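Local atomic coordinates of glutamate--LysW ligase ArgX (Sulfolobus tokodaii, PDB entry 3VPB), a protein that probably joins glutamate, at the expense of ATP, to the C-terminal glutamate of the carrier protein LysW on the way to arginine. Residues 148-153 and 162-167; 112-117 and 141-146; 89-94 and 100-105. One frame throughout, in Å; residues are numbered along the deposited sequence.

Contact 1: residues 148-153 and 162-167; sequences TIIEHR and KAHIVQ. With ADP (adenosine-5'-diphosphate), chain L.
Arg153, at the end of helix 143-153, lays its aliphatic base against the imidazole of His164, with CG of Arg153 3.7 Å from CE1 of His164. The arginine chain bends at its second torsion (chi2 -76°), which folds the guanidinium back beside the ring, the two planes only 25° apart. No direct hydrogen bond joins the two segments. Instead Asp126 takes Arg153 NH1 in a salt bridge and His164 ND1 in a hydrogen bond, one carboxylate oxygen to each, and so holds both flat groups in place. Water bridges the rest: one water lies in the imidazole plane, 2.8 Å from NE2 of His164, and is also hydrogen-bonded to Ile150 O; a second sits over the face of that ring, accepts from Arg153 NH1 and makes a weak bond to Ala163 O. Lys162 adds its CG, 3.5 Å from Arg153 O. Further along the strand, OE1 of Gln167 accepts from the adenine N6 of ADP at 2.8 Å, a nearly straight bond. The helix thus covers the start of strand 164-168, an inner strand of the four-stranded antiparallel sheet between 104-107 and 124-127, and helix 110-120 packs beside both through Ala113 and Tyr117.

Contact 2: residues 112-117 and 141-146; sequences AALKAY and RDVFEG
Tyr117 brings its ring up to the backbone of Gly146, with CE1 of the tyrosine 3.4 Å from CA of the glycine. Gly146 O lies at the ring edge, in its plane, 3.5 Å from Tyr117 CE1. Gly146 has no side chain at a point where a CB would run into CD1 of Tyr117, which is consistent with the close approach of the helices. Beside this pair, in the conformer of Val143 modelled here, its CG1 comes 4.3 Å from Leu114 CD1, a looser apolar contact that is doubtful because the valine has a second conformer. Leu114 sets CG anti to its own backbone nitrogen (chi1 -175°), which brings CD1 toward the other helix. One face of the Tyr117 ring also covers Ala113 O, a turn earlier, and the hydroxyl reaches Asp126 with a hydrogen bond. With the ring cut back to an alanine, Gly146 would probably face a gap and Asp126 would lose its bond to the hydroxyl. These are the two helices, 110-120 and 143-153, that pack side by side against the antiparallel sheet of the nucleotide-binding part of the RimK-like ATP-grasp domain. The first turn of 143-153 is fixed by its N-cap, Asp142, whose OD1 takes Glu145 N at 2.9 Å nearly along the C-O axis. Behind it, Arg141 grips the Glu145 carboxylate side-on: NE meets OE1 on its syn lone pair, and NH2 meets OE2 of Glu145 at 3.0 Å in a salt bridge. The backbone N of Arg141 comes to the same OE1 from above the carboxylate plane, giving that oxygen two donors. Further out, Arg141 NH1 forms a salt bridge with Asp142 of the second subunit, and Lys115 another with Glu36 of the third.

Contact 3: residues 89-94 and 100-105; sequences LTYSKL and PIPDSI
The backbones of helix 89-94 and the extended segment 100-105 stay well apart, their nearest CA atoms, those of Tyr91 and Ile101, being 6.9 Å from each other, and no hydrogen bond runs between them. Side chains fill the interval. Ile101 points at the helix and spreads its branches over two residues a turn apart: CB lies 3.8 Å from CD2 of Tyr91, and CG2 lies 3.8 Å from CB of Leu94. Its CG1 sits between the backbone N and the carbonyl carbon (chi1 65°), which carries CD1 back to the base of the tyrosine, 3.9 Å from Tyr91 CB. Pro102 takes up the outer part of the phenol; its CD approaches Tyr91 CE2 at 3.8 Å, the two side chains crossing at about a right angle. The contacts of Ile101 and Pro102 with the ring are apolar, yet the phenol ends at a polar group, since Tyr91 OH is hydrogen-bonded to Gln167 NE2. Ser104 OG bonds to the same amide nitrogen and also donates to Pro102 O at 2.7 Å, from above the carbonyl plane. Two hydroxyls, one from each segment, therefore hold the Gln167 amide. Leu94 also packs on Val248 and Leu251 of strand 245-252. The Pro102 side chain comes within about 4 Å of ADP, while Tyr91 and Ser104 stand one shell back, bonded to Gln167 at the adenine end of the nucleotide site, in the cleft between the two antiparallel sheets of an ATP-grasp fold.

Contact 3 is wholly buried and apolar, contact 1 is buried but polar and bridged by water, and contact 2 is only partly buried, with salt bridges beside it, some to neighbouring subunits. Contacts 1 and 2 share helix 143-153 and meet directly: Ile150 CD1 of the first lies 3.5 Å from Tyr117 CE1 of the second, and Asp126 serves side chains of both. Contacts 1 and 3 are joined through the sheet, since strands 164-168 and 104-107 are neighbours in it and Gln167 carries the connection to ADP. Contacts 2 and 3 barely touch, through Ala116 and Ile105, although both border the third subunit.

Contact 1: residues 148-153 and 162-167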
loop_
_atom_site.group_PDB
_atom_site.type_symbol
_atom_site.label_atom_id
_atom_site.label_comp_id
_atom_site.label_asym_id
_atom_site.label_seq_id
_atom_site.Cartn_x
_atom_site.Cartn_y
_atom_site.Cartn_z
ATOM N N THR B 148 18.658 5.435 -2.037
ATOM C CA THR B 148 17.373 6.022 -1.633
ATOM C C THR B 148 16.236 5.541 -2.529
ATOM O O THR B 148 15.145 5.267 -2.042
ATOM C CB THR B 148 17.407 7.565 -1.458
ATOM O OG1 THR B 148 16.192 7.981 -0.813
ATOM C CG2 THR B 148 17.497 8.259 -2.775
ATOM N N ILE B 149 16.505 5.357 -3.818
ATOM C CA ILE B 149 15.485 4.787 -4.713
ATOM C C ILE B 149 15.146 3.355 -4.305
ATOM O O ILE B 149 13.969 2.977 -4.234
ATOM C CB ILE B 149 15.891 4.894 -6.228
ATOM C CG1 ILE B 149 16.034 6.363 -6.652
ATOM C CG2 ILE B 149 14.847 4.162 -7.155
ATOM C CD1 ILE B 149 14.779 7.211 -6.486
ATOM N N ILE B 150 16.161 2.539 -4.029
ATOM C CA ILE B 150 15.909 1.171 -3.553
ATOM C C ILE B 150 14.977 1.163 -2.345
ATOM O O ILE B 150 14.023 0.389 -2.298
ATOM C CB ILE B 150 17.227 0.444 -3.224
ATOM C CG1 ILE B 150 17.940 0.055 -4.532
ATOM C CG2 ILE B 150 16.978 -0.801 -2.382
ATOM C CD1 ILE B 150 19.384 -0.422 -4.315
ATOM N N GLU B 151 15.248 2.041 -1.383
ATOM C CA GLU B 151 14.424 2.107 -0.180
ATOM C C GLU B 151 12.980 2.479 -0.498
ATOM O O GLU B 151 12.044 1.909 0.071
ATOM C CB GLU B 151 14.992 3.142 0.814
ATOM C CG GLU B 151 16.233 2.703 1.573
ATOM C CD GLU B 151 16.633 3.672 2.697
ATOM O OE1 GLU B 151 17.493 3.296 3.523
ATOM O OE2 GLU B 151 16.090 4.791 2.749
ATOM N N HIS B 152 12.816 3.476 -1.366
ATOM C CA HIS B 152 11.500 3.905 -1.792
ATOM C C HIS B 152 10.713 2.803 -2.501
ATOM O O HIS B 152 9.522 2.642 -2.203
ATOM C CB HIS B 152 11.584 5.161 -2.653
ATOM C CG HIS B 152 11.795 6.420 -1.855
ATOM N ND1 HIS B 152 13.004 6.744 -1.274
ATOM C CD2 HIS B 152 10.947 7.429 -1.546
ATOM C CE1 HIS B 152 12.888 7.898 -0.634
ATOM N NE2 HIS B 152 11.649 8.329 -0.776
ATOM N N ARG B 153 11.363 2.044 -3.403
ATOM C CA ARG B 153 10.641 0.966 -4.098
ATOM C C ARG B 153 10.153 -0.111 -3.115
ATOM O O ARG B 153 9.110 -0.744 -3.336
ATOM C CB ARG B 153 11.484 0.310 -5.201
ATOM C CG ARG B 153 11.952 1.233 -6.324
ATOM C CD ARG B 153 10.868 1.591 -7.342
ATOM N NE ARG B 153 11.421 2.604 -8.255
ATOM C CZ ARG B 153 12.143 2.347 -9.340
ATOM N NH1 ARG B 153 12.374 1.099 -9.712
ATOM N NH2 ARG B 153 12.631 3.358 -10.057
ATOM N N LYS B 162 8.275 -3.589 -7.193
ATOM C CA LYS B 162 9.530 -3.899 -6.514
ATOM C C LYS B 162 10.552 -4.583 -7.431
ATOM O O LYS B 162 11.693 -4.821 -7.031
ATOM C CB LYS B 162 9.259 -4.767 -5.281
ATOM C CG LYS B 162 8.436 -4.048 -4.200
ATOM C CD LYS B 162 8.073 -4.972 -3.044
ATOM C CE LYS B 162 7.127 -4.252 -2.075
ATOM N NZ LYS B 162 6.982 -4.994 -0.789
ATOM N N ALA B 163 10.137 -4.938 -8.646
ATOM C CA ALA B 163 11.054 -5.495 -9.619
ATOM C C ALA B 163 11.742 -4.312 -10.311
ATOM O O ALA B 163 11.077 -3.369 -10.723
ATOM C CB ALA B 163 10.300 -6.328 -10.639
ATOM N N HIS B 164 13.061 -4.354 -10.417
ATOM C CA HIS B 164 13.806 -3.248 -11.000
ATOM C C HIS B 164 14.314 -3.625 -12.377
ATOM O O HIS B 164 15.042 -4.616 -12.498
ATOM C CB HIS B 164 15.045 -2.931 -10.179
ATOM C CG HIS B 164 14.765 -2.511 -8.761
ATOM N ND1 HIS B 164 15.032 -1.242 -8.303
ATOM C CD2 HIS B 164 14.336 -3.216 -7.690
ATOM C CE1 HIS B 164 14.745 -1.168 -7.015
ATOM N NE2 HIS B 164 14.303 -2.349 -6.621
ATOM N N ILE B 165 14.015 -2.782 -13.364
ATOM C CA ILE B 165 14.669 -2.868 -14.675
ATOM C C ILE B 165 15.786 -1.828 -14.665
ATOM O O ILE B 165 15.518 -0.636 -14.685
ATOM C CB ILE B 165 13.718 -2.583 -15.837
ATOM C CG1 ILE B 165 12.467 -3.480 -15.739
ATOM C CG2 ILE B 165 14.450 -2.802 -17.179
ATOM C CD1 ILE B 165 11.372 -3.135 -16.798
ATOM N N VAL B 166 17.023 -2.297 -14.612
ATOM C CA VAL B 166 18.180 -1.427 -14.485
ATOM C C VAL B 166 18.850 -1.383 -15.845
ATOM O O VAL B 166 19.351 -2.400 -16.305
ATOM C CB VAL B 166 19.158 -2.011 -13.458
ATOM C CG1 VAL B 166 20.432 -1.155 -13.360
ATOM C CG2 VAL B 166 18.460 -2.183 -12.071
ATOM N N GLN B 167 18.897 -0.212 -16.478
ATOM C CA GLN B 167 19.371 -0.201 -17.862
ATOM C C GLN B 167 20.215 0.996 -18.223
ATOM O O GLN B 167 20.278 1.995 -17.497
ATOM C CB GLN B 167 18.208 -0.370 -18.859
ATOM C CG GLN B 167 16.946 0.348 -18.503
ATOM C CD GLN B 167 15.865 0.368 -19.595
ATOM O OE1 GLN B 167 15.349 1.428 -19.873
ATOM N NE2 GLN B 167 15.504 -0.802 -20.185
HETATM P PB ADP L . 6.486 4.764 -19.447
HETATM O O1B ADP L . 5.725 3.527 -19.748
HETATM O O2B ADP L . 6.381 5.878 -20.476
HETATM O O3B ADP L . 6.350 5.288 -18.046
HETATM P PA ADP L . 9.187 4.583 -20.506
HETATM O O1A ADP L . 10.158 3.419 -20.336
HETATM O O2A ADP L . 8.599 4.973 -21.843
HETATM O O3A ADP L . 8.027 4.286 -19.433
HETATM O "O5'" ADP L . 9.940 5.859 -19.885
HETATM C "C5'" ADP L . 9.390 7.177 -19.875
HETATM C "C4'" ADP L . 10.421 8.166 -20.385
HETATM O "O4'" ADP L . 11.626 8.009 -19.628
HETATM C "C3'" ADP L . 10.802 7.855 -21.835
HETATM O "O3'" ADP L . 9.958 8.564 -22.751
HETATM C "C2'" ADP L . 12.229 8.345 -21.915
HETATM O "O2'" ADP L . 12.261 9.764 -22.117
HETATM C "C1'" ADP L . 12.740 8.072 -20.526
HETATM N N9 ADP L . 13.448 6.778 -20.476
HETATM C C8 ADP L . 12.969 5.584 -20.040
HETATM N N7 ADP L . 13.948 4.671 -20.109
HETATM C C5 ADP L . 15.053 5.281 -20.582
HETATM C C6 ADP L . 16.425 4.883 -20.922
HETATM N N6 ADP L . 16.824 3.613 -20.718
HETATM N N1 ADP L . 17.291 5.846 -21.356
HETATM C C2 ADP L . 16.919 7.118 -21.542
HETATM N N3 ADP L . 15.653 7.533 -21.280
HETATM C C4 ADP L . 14.717 6.660 -20.818
HETATM O O HOH W 1 14.029 -1.900 -3.846
HETATM O O HOH W 2 11.354 -1.483 -8.807
#

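Contact 2: residues 112-117 and 141-146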
loop_
_atom_site.group_PDB
_atom_site.type_symbol
_atom_site.label_atom_id
_atom_site.label_comp_id
_atom_site.label_asym_id
_atom_site.label_seq_id
_atom_site.Cartn_x
_atom_site.Cartn_y
_atom_site.Cartn_z
ATOM N N ALA B 112 19.493 -7.439 -4.769
ATOM C CA ALA B 112 19.824 -7.603 -6.177
ATOM C C ALA B 112 19.954 -6.262 -6.923
ATOM O O ALA B 112 20.789 -6.135 -7.804
ATOM C CB ALA B 112 18.805 -8.481 -6.857
ATOM N N ALA B 113 19.125 -5.279 -6.578
ATOM C CA ALA B 113 19.182 -3.951 -7.236
ATOM C C ALA B 113 20.553 -3.289 -7.020
ATOM O O ALA B 113 21.181 -2.753 -7.963
ATOM C CB ALA B 113 18.047 -3.044 -6.744
ATOM N N LEU B 114 21.031 -3.346 -5.776
ATOM C CA LEU B 114 22.325 -2.745 -5.455
ATOM C C LEU B 114 23.448 -3.431 -6.218
ATOM O O LEU B 114 24.317 -2.737 -6.777
ATOM C CB LEU B 114 22.581 -2.674 -3.946
ATOM C CG LEU B 114 23.876 -1.938 -3.540
ATOM C CD1 LEU B 114 23.836 -0.421 -3.891
ATOM C CD2 LEU B 114 24.138 -2.139 -2.049
ATOM N N LYS B 115 23.435 -4.768 -6.247
ATOM C CA LYS B 115 24.348 -5.541 -7.127
ATOM C C LYS B 115 24.304 -5.147 -8.610
ATOM O O LYS B 115 25.358 -5.029 -9.270
ATOM C CB LYS B 115 24.109 -7.039 -6.977
ATOM C CG LYS B 115 24.603 -7.569 -5.652
ATOM C CD LYS B 115 24.231 -9.043 -5.450
ATOM C CE LYS B 115 24.570 -9.442 -4.014
ATOM N NZ LYS B 115 24.140 -10.842 -3.752
ATOM N N ALA B 116 23.095 -4.951 -9.130
ATOM C CA ALA B 116 22.914 -4.480 -10.506
ATOM C C ALA B 116 23.572 -3.126 -10.759
ATOM O O ALA B 116 24.255 -2.956 -11.771
ATOM C CB ALA B 116 21.421 -4.437 -10.897
ATOM N N TYR B 117 23.360 -2.162 -9.859
ATOM C CA TYR B 117 24.012 -0.845 -9.967
ATOM C C TYR B 117 25.517 -1.011 -9.975
ATOM O O TYR B 117 26.221 -0.400 -10.802
ATOM C CB TYR B 117 23.637 0.085 -8.781
ATOM C CG TYR B 117 22.158 0.409 -8.599
ATOM C CD1 TYR B 117 21.707 0.989 -7.393
ATOM C CD2 TYR B 117 21.214 0.155 -9.598
ATOM C CE1 TYR B 117 20.361 1.296 -7.204
ATOM C CE2 TYR B 117 19.855 0.436 -9.409
ATOM C CZ TYR B 117 19.441 1.024 -8.204
ATOM O OH TYR B 117 18.122 1.331 -7.970
ATOM N N ARG B 141 22.385 8.275 -10.758
ATOM C CA ARG B 141 23.668 8.825 -11.216
ATOM C C ARG B 141 24.794 8.593 -10.227
ATOM O O ARG B 141 25.946 8.841 -10.545
ATOM C CB ARG B 141 23.502 10.297 -11.570
ATOM C CG ARG B 141 22.571 10.475 -12.765
ATOM C CD ARG B 141 21.959 11.802 -12.767
ATOM N NE ARG B 141 21.059 12.038 -11.633
ATOM C CZ ARG B 141 20.476 13.211 -11.425
ATOM N NH1 ARG B 141 20.711 14.216 -12.277
ATOM N NH2 ARG B 141 19.675 13.389 -10.380
ATOM N N ASP B 142 24.456 8.104 -9.035
ATOM C CA ASP B 142 25.448 7.755 -8.018
ATOM C C ASP B 142 24.842 6.811 -6.979
ATOM O O ASP B 142 23.637 6.551 -7.022
ATOM C CB ASP B 142 26.091 8.996 -7.369
ATOM C CG ASP B 142 25.110 9.849 -6.564
ATOM O OD1 ASP B 142 24.225 9.330 -5.873
ATOM O OD2 ASP B 142 25.256 11.087 -6.611
ATOM N N VAL B 143 25.672 6.317 -6.056
ATOM C CA VAL B 143 25.227 5.313 -5.085
ATOM C C VAL B 143 24.225 5.856 -4.057
ATOM O O VAL B 143 23.409 5.100 -3.537
ATOM C CB VAL B 143 26.398 4.665 -4.306
ATOM C CG1 VAL B 143 26.000 3.269 -3.857
ATOM C CG2 VAL B 143 27.660 4.617 -5.145
ATOM N N PHE B 144 24.320 7.155 -3.748
ATOM C CA PHE B 144 23.392 7.779 -2.790
ATOM C C PHE B 144 21.965 7.766 -3.340
ATOM O O PHE B 144 21.011 7.374 -2.644
ATOM C CB PHE B 144 23.774 9.232 -2.494
ATOM C CG PHE B 144 24.991 9.401 -1.599
ATOM C CD1 PHE B 144 25.773 8.321 -1.206
ATOM C CD2 PHE B 144 25.342 10.668 -1.164
ATOM C CE1 PHE B 144 26.908 8.514 -0.396
ATOM C CE2 PHE B 144 26.456 10.869 -0.335
ATOM C CZ PHE B 144 27.228 9.798 0.047
ATOM N N GLU B 145 21.822 8.240 -4.581
ATOM C CA GLU B 145 20.545 8.226 -5.288
ATOM C C GLU B 145 20.061 6.788 -5.430
ATOM O O GLU B 145 18.881 6.523 -5.221
ATOM C CB GLU B 145 20.718 8.836 -6.677
ATOM C CG GLU B 145 19.450 9.122 -7.461
ATOM C CD GLU B 145 19.698 10.180 -8.557
ATOM O OE1 GLU B 145 20.816 10.245 -9.140
ATOM O OE2 GLU B 145 18.763 10.952 -8.835
ATOM N N GLY B 146 20.973 5.880 -5.797
ATOM C CA GLY B 146 20.635 4.451 -5.942
ATOM C C GLY B 146 20.047 3.872 -4.659
ATOM O O GLY B 146 19.005 3.241 -4.682
#

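Contact 3: residues 89-94 and 100-105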
loop_
_atom_site.group_PDB
_atom_site.type_symbol
_atom_site.label_atom_id
_atom_site.label_comp_id
_atom_site.label_asym_id
_atom_site.label_seq_id
_atom_site.Cartn_x
_atom_site.Cartn_y
_atom_site.Cartn_z
ATOM N N LEU B 89 8.237 -8.522 -19.705
ATOM C CA LEU B 89 7.694 -9.491 -20.677
ATOM C C LEU B 89 7.914 -9.014 -22.119
ATOM O O LEU B 89 8.215 -9.822 -23.017
ATOM C CB LEU B 89 6.204 -9.746 -20.402
ATOM C CG LEU B 89 5.886 -10.266 -18.993
ATOM C CD1 LEU B 89 4.446 -10.642 -19.004
ATOM C CD2 LEU B 89 6.781 -11.458 -18.595
ATOM N N THR B 90 7.750 -7.710 -22.330
ATOM C CA THR B 90 8.003 -7.091 -23.639
ATOM C C THR B 90 9.476 -7.257 -24.023
ATOM O O THR B 90 9.792 -7.720 -25.122
ATOM C CB THR B 90 7.627 -5.598 -23.640
ATOM O OG1 THR B 90 6.211 -5.470 -23.509
ATOM C CG2 THR B 90 8.061 -4.913 -24.926
ATOM N N TYR B 91 10.377 -6.871 -23.122
ATOM C CA TYR B 91 11.828 -6.984 -23.421
ATOM C C TYR B 91 12.193 -8.442 -23.682
ATOM O O TYR B 91 12.991 -8.731 -24.580
ATOM C CB TYR B 91 12.688 -6.432 -22.274
ATOM C CG TYR B 91 12.707 -4.923 -22.143
ATOM C CD1 TYR B 91 12.715 -4.334 -20.877
ATOM C CD2 TYR B 91 12.740 -4.086 -23.259
ATOM C CE1 TYR B 91 12.744 -2.953 -20.718
ATOM C CE2 TYR B 91 12.757 -2.700 -23.129
ATOM C CZ TYR B 91 12.770 -2.140 -21.857
ATOM O OH TYR B 91 12.812 -0.791 -21.723
ATOM N N SER B 92 11.607 -9.381 -22.925
ATOM C CA SER B 92 11.892 -10.807 -23.190
ATOM C C SER B 92 11.629 -11.224 -24.650
ATOM O O SER B 92 12.509 -11.840 -25.299
ATOM C CB SER B 92 11.088 -11.731 -22.252
ATOM O OG SER B 92 11.542 -13.067 -22.373
ATOM N N LYS B 93 10.432 -10.909 -25.147
ATOM C CA LYS B 93 10.009 -11.282 -26.508
ATOM C C LYS B 93 10.875 -10.555 -27.533
ATOM O O LYS B 93 11.369 -11.163 -28.490
ATOM C CB LYS B 93 8.541 -10.944 -26.762
ATOM C CG LYS B 93 7.514 -11.829 -26.064
ATOM C CD LYS B 93 7.688 -13.315 -26.367
ATOM C CE LYS B 93 6.570 -14.160 -25.711
ATOM N NZ LYS B 93 6.731 -14.299 -24.235
ATOM N N LEU B 94 11.080 -9.255 -27.319
ATOM C CA LEU B 94 11.869 -8.457 -28.273
ATOM C C LEU B 94 13.324 -8.942 -28.336
ATOM O O LEU B 94 13.877 -9.168 -29.422
ATOM C CB LEU B 94 11.814 -6.964 -27.896
ATOM C CG LEU B 94 10.434 -6.303 -28.004
ATOM C CD1 LEU B 94 10.503 -4.839 -27.568
ATOM C CD2 LEU B 94 9.840 -6.426 -29.393
ATOM N N PRO B 100 16.604 -4.594 -30.994
ATOM C CA PRO B 100 17.503 -3.951 -30.038
ATOM C C PRO B 100 16.681 -3.290 -28.939
ATOM O O PRO B 100 15.642 -2.675 -29.217
ATOM C CB PRO B 100 18.228 -2.903 -30.905
ATOM C CG PRO B 100 17.204 -2.567 -31.941
ATOM C CD PRO B 100 16.617 -3.906 -32.297
ATOM N N ILE B 101 17.106 -3.514 -27.697
ATOM C CA ILE B 101 16.453 -2.946 -26.522
ATOM C C ILE B 101 17.557 -2.347 -25.697
ATOM O O ILE B 101 18.737 -2.660 -25.898
ATOM C CB ILE B 101 15.678 -4.054 -25.698
ATOM C CG1 ILE B 101 16.676 -5.076 -25.111
ATOM C CG2 ILE B 101 14.550 -4.662 -26.572
ATOM C CD1 ILE B 101 16.101 -6.052 -24.046
ATOM N N PRO B 102 17.218 -1.463 -24.744
ATOM C CA PRO B 102 18.352 -0.968 -23.962
ATOM C C PRO B 102 19.043 -2.093 -23.198
ATOM O O PRO B 102 18.385 -3.043 -22.769
ATOM C CB PRO B 102 17.701 -0.003 -22.959
ATOM C CG PRO B 102 16.377 0.370 -23.593
ATOM C CD PRO B 102 15.936 -0.891 -24.316
ATOM N N ASP B 103 20.361 -2.005 -23.042
ATOM C CA ASP B 103 21.085 -3.030 -22.268
ATOM C C ASP B 103 20.518 -3.074 -20.859
ATOM O O ASP B 103 20.557 -2.062 -20.172
ATOM C CB ASP B 103 22.566 -2.688 -22.219
ATOM C CG ASP B 103 23.276 -2.970 -23.528
ATOM O OD1 ASP B 103 22.699 -3.645 -24.406
ATOM O OD2 ASP B 103 24.438 -2.541 -23.657
ATOM N N SER B 104 19.972 -4.215 -20.429
ATOM C CA SER B 104 19.146 -4.203 -19.206
ATOM C C SER B 104 19.497 -5.352 -18.292
ATOM O O SER B 104 19.906 -6.399 -18.760
ATOM C CB SER B 104 17.669 -4.326 -19.533
ATOM O OG SER B 104 17.223 -3.291 -20.362
ATOM N N ILE B 105 19.337 -5.133 -16.989
ATOM C CA ILE B 105 19.528 -6.175 -15.989
ATOM C C ILE B 105 18.308 -6.117 -15.069
ATOM O O ILE B 105 17.839 -5.033 -14.729
ATOM C CB ILE B 105 20.795 -5.943 -15.144
ATOM C CG1 ILE B 105 22.041 -5.859 -16.020
ATOM C CG2 ILE B 105 20.979 -7.068 -14.106
ATOM C CD1 ILE B 105 23.299 -5.418 -15.234
#